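Local coordinates for protein thymine dioxygenase (Neurospora crassa, PDB 5C3Q) that probably oxidises the methyl group of thymine as a 2-oxoglutarate-dependent dioxygenase, binding thymine, 2-oxoglutarate and a metal ion in one pocket, at residues K36-G41 and G46-K51. Sequence-based numbering, arbitrary orientation.
Sequences KAILHG and GFIYLK
In Ile48, chi1 of 64° sets CG1 between the backbone N and the carbonyl carbon and turns CG2 away from that carbon, beside the N. Both branches then reach helix 28-44. CG2 lies 3.8 Å from Gly41 CA, and the extended CG1 arm carries CD1 to 3.8 Å from Ile38 CG2. In Ile38, CG2 stands anti to the backbone N, while CG1 lies beside that N with chi1 of -71°. The two isoleucines therefore meet methyl to methyl, their side chains crossing at a slant. Further along the strand, Leu50 reaches Ile38 more loosely, with its CD2 4.4 Å from Ile38 CG1. Gly41 has no side chain, and Ile48 CG2 packs directly on its backbone. The CA atoms of Gly41 and Ile48 are 5.8 Å apart, the nearest such pair across the two segments.

The polar link lies at the turn. Gly46 N donates to Gly41 O over 3.0 Å, in the carbonyl plane, with a bent N-H...O angle of 143°. Gly46 has positive phi and is the first residue to leave the helical conformation. This bond thus ties the end of the helix to the start of strand 47-51.

Every residue that touches across the contact is buried. Ile18 and Ala168 also pack on Ile38, and Val165 on Leu50. Phe47 points away from the helix, and its ring meets that of the metal ligand His273 edge-to-face. The axes of segment 36-41 and strand 47-51 come within 8.0 Å and run roughly antiparallel. This is a helix joined by a short turn to the following strand and packed back on it, on the outer face of the main sheet of the double-stranded beta-helix fold, with the nickel site on the other side of the strand.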
ATOM      1  N   LYS A  36      14.198  15.566   5.848  1.00 23.58           N
ATOM      2  CA  LYS A  36      15.170  15.307   4.783  1.00 23.89           C
ATOM      3  C   LYS A  36      15.490  13.821   4.632  1.00 23.05           C
ATOM      4  O   LYS A  36      15.685  13.342   3.512  1.00 22.73           O
ATOM      5  CB  LYS A  36      16.465  16.094   5.018  1.00 25.36           C
ATOM      6  CG  LYS A  36      16.340  17.585   4.746  1.00 26.52           C
ATOM      7  CD  LYS A  36      17.613  18.325   5.121  1.00 28.12           C
ATOM      8  CE  LYS A  36      17.545  19.784   4.710  1.00 29.23           C
ATOM      9  NZ  LYS A  36      18.811  20.501   5.016  1.00 30.74           N
ATOM     10  N   ALA A  37      15.552  13.100   5.752  1.00 22.71           N
ATOM     11  CA  ALA A  37      15.816  11.656   5.728  1.00 22.55           C
ATOM     12  C   ALA A  37      14.655  10.898   5.083  1.00 21.86           C
ATOM     13  O   ALA A  37      14.867   9.977   4.293  1.00 21.63           O
ATOM     14  CB  ALA A  37      16.068  11.134   7.137  1.00 22.87           C
ATOM     15  N   ILE A  38      13.433  11.295   5.434  1.00 21.22           N
ATOM     16  CA  ILE A  38      12.225  10.736   4.832  1.00 20.88           C
ATOM     17  C   ILE A  38      12.234  10.974   3.321  1.00 20.45           C
ATOM     18  O   ILE A  38      12.071  10.040   2.543  1.00 20.43           O
ATOM     19  CB  ILE A  38      10.953  11.333   5.475  1.00 20.74           C
ATOM     20  CG1 ILE A  38      10.797  10.803   6.908  1.00 21.04           C
ATOM     21  CG2 ILE A  38       9.712  11.008   4.654  1.00 20.64           C
ATOM     22  CD1 ILE A  38       9.810  11.576   7.763  1.00 21.22           C
ATOM     23  N   LEU A  39      12.438  12.225   2.916  1.00 20.77           N
ATOM     24  CA  LEU A  39      12.494  12.573   1.499  1.00 20.47           C
ATOM     25  C   LEU A  39      13.600  11.813   0.759  1.00 20.51           C
ATOM     26  O   LEU A  39      13.370  11.282  -0.319  1.00 19.98           O
ATOM     27  CB  LEU A  39      12.688  14.075   1.312  1.00 20.71           C
ATOM     28  CG  LEU A  39      12.783  14.544  -0.145  1.00 20.83           C
ATOM     29  CD1 LEU A  39      11.520  14.193  -0.918  1.00 20.47           C
ATOM     30  CD2 LEU A  39      13.058  16.034  -0.214  1.00 21.45           C
ATOM     31  N   HIS A  40      14.792  11.757   1.343  1.00 21.15           N
ATOM     32  CA  HIS A  40      15.908  11.052   0.719  1.00 21.73           C
ATOM     33  C   HIS A  40      15.563   9.580   0.479  1.00 21.02           C
ATOM     34  O   HIS A  40      15.907   9.024  -0.564  1.00 20.88           O
ATOM     35  CB  HIS A  40      17.173  11.176   1.564  1.00 23.05           C
ATOM     36  CG  HIS A  40      18.387  10.592   0.914  1.00 24.02           C
ATOM     37  ND1 HIS A  40      19.054  11.218  -0.116  1.00 25.02           N
ATOM     38  CD2 HIS A  40      19.047   9.434   1.139  1.00 24.52           C
ATOM     39  CE1 HIS A  40      20.076  10.474  -0.495  1.00 25.25           C
ATOM     40  NE2 HIS A  40      20.095   9.385   0.252  1.00 25.39           N
ATOM     41  N   GLY A  41      14.871   8.963   1.437  1.00 20.81           N
ATOM     42  CA  GLY A  41      14.370   7.592   1.284  1.00 20.43           C
ATOM     43  C   GLY A  41      13.440   7.426   0.091  1.00 19.97           C
ATOM     44  O   GLY A  41      13.588   6.486  -0.694  1.00 20.06           O
ATOM     45  N   GLY A  46      12.379   4.629  -2.749  1.00 18.41           N
ATOM     46  CA  GLY A  46      10.931   4.701  -2.925  1.00 18.38           C
ATOM     47  C   GLY A  46      10.167   4.142  -1.741  1.00 18.26           C
ATOM     48  O   GLY A  46       8.936   4.187  -1.721  1.00 18.11           O
ATOM     49  N   PHE A  47      10.909   3.638  -0.751  1.00 18.79           N
ATOM     50  CA  PHE A  47      10.380   2.951   0.423  1.00 18.40           C
ATOM     51  C   PHE A  47      11.097   3.472   1.666  1.00 18.75           C
ATOM     52  O   PHE A  47      12.302   3.737   1.619  1.00 18.41           O
ATOM     53  CB  PHE A  47      10.665   1.447   0.322  1.00 18.73           C
ATOM     54  CG  PHE A  47       9.558   0.646  -0.301  1.00 18.43           C
ATOM     55  CD1 PHE A  47       9.348   0.669  -1.674  1.00 18.41           C
ATOM     56  CD2 PHE A  47       8.748  -0.156   0.481  1.00 18.52           C
ATOM     57  CE1 PHE A  47       8.328  -0.078  -2.248  1.00 18.15           C
ATOM     58  CE2 PHE A  47       7.725  -0.905  -0.087  1.00 18.41           C
ATOM     59  CZ  PHE A  47       7.522  -0.868  -1.454  1.00 18.09           C
ATOM     60  N   ILE A  48      10.357   3.622   2.768  1.00 18.55           N
ATOM     61  CA  ILE A  48      10.944   3.840   4.097  1.00 19.02           C
ATOM     62  C   ILE A  48      10.203   2.991   5.140  1.00 19.14           C
ATOM     63  O   ILE A  48       9.099   2.500   4.878  1.00 18.99           O
ATOM     64  CB  ILE A  48      10.905   5.330   4.514  1.00 19.35           C
ATOM     65  CG1 ILE A  48       9.456   5.820   4.666  1.00 19.50           C
ATOM     66  CG2 ILE A  48      11.654   6.185   3.494  1.00 19.38           C
ATOM     67  CD1 ILE A  48       9.335   7.239   5.183  1.00 19.88           C
ATOM     68  N   TYR A  49      10.827   2.793   6.300  1.00 19.43           N
ATOM     69  CA  TYR A  49      10.132   2.264   7.479  1.00 19.93           C
ATOM     70  C   TYR A  49      10.012   3.408   8.472  1.00 20.41           C
ATOM     71  O   TYR A  49      10.995   4.116   8.722  1.00 20.44           O
ATOM     72  CB  TYR A  49      10.921   1.150   8.165  1.00 20.31           C
ATOM     73  CG  TYR A  49      10.884  -0.234   7.547  1.00 20.25           C
ATOM     74  CD1 TYR A  49      11.100  -0.431   6.189  1.00 20.06           C
ATOM     75  CD2 TYR A  49      10.717  -1.361   8.354  1.00 20.70           C
ATOM     76  CE1 TYR A  49      11.111  -1.708   5.644  1.00 20.24           C
ATOM     77  CE2 TYR A  49      10.726  -2.640   7.822  1.00 20.61           C
ATOM     78  CZ  TYR A  49      10.925  -2.811   6.470  1.00 20.68           C
ATOM     79  OH  TYR A  49      10.935  -4.084   5.941  1.00 21.23           O
ATOM     80  N   LEU A  50       8.827   3.575   9.047  1.00 20.55           N
ATOM     81  CA  LEU A  50       8.622   4.528  10.127  1.00 21.11           C
ATOM     82  C   LEU A  50       8.346   3.801  11.427  1.00 22.24           C
ATOM     83  O   LEU A  50       7.563   2.854  11.456  1.00 22.49           O
ATOM     84  CB  LEU A  50       7.450   5.457   9.819  1.00 20.67           C
ATOM     85  CG  LEU A  50       7.606   6.396   8.626  1.00 20.28           C
ATOM     86  CD1 LEU A  50       6.343   7.224   8.472  1.00 20.32           C
ATOM     87  CD2 LEU A  50       8.828   7.294   8.782  1.00 20.59           C
ATOM     88  N   LYS A  51       8.993   4.256  12.496  1.00 23.49           N
ATOM     89  CA  LYS A  51       8.700   3.803  13.855  1.00 24.82           C
ATOM     90  C   LYS A  51       8.170   4.983  14.667  1.00 25.46           C
ATOM     91  O   LYS A  51       8.294   6.139  14.252  1.00 24.53           O
ATOM     92  CB  LYS A  51       9.946   3.195  14.521  1.00 25.88           C
ATOM     93  CG  LYS A  51      11.142   4.132  14.642  1.00 26.29           C
ATOM     94  CD  LYS A  51      12.411   3.390  15.047  1.00 27.28           C
ATOM     95  CE  LYS A  51      12.476   3.123  16.540  1.00 28.56           C
ATOM     96  NZ  LYS A  51      13.677   2.307  16.883  1.00 29.43           N
TER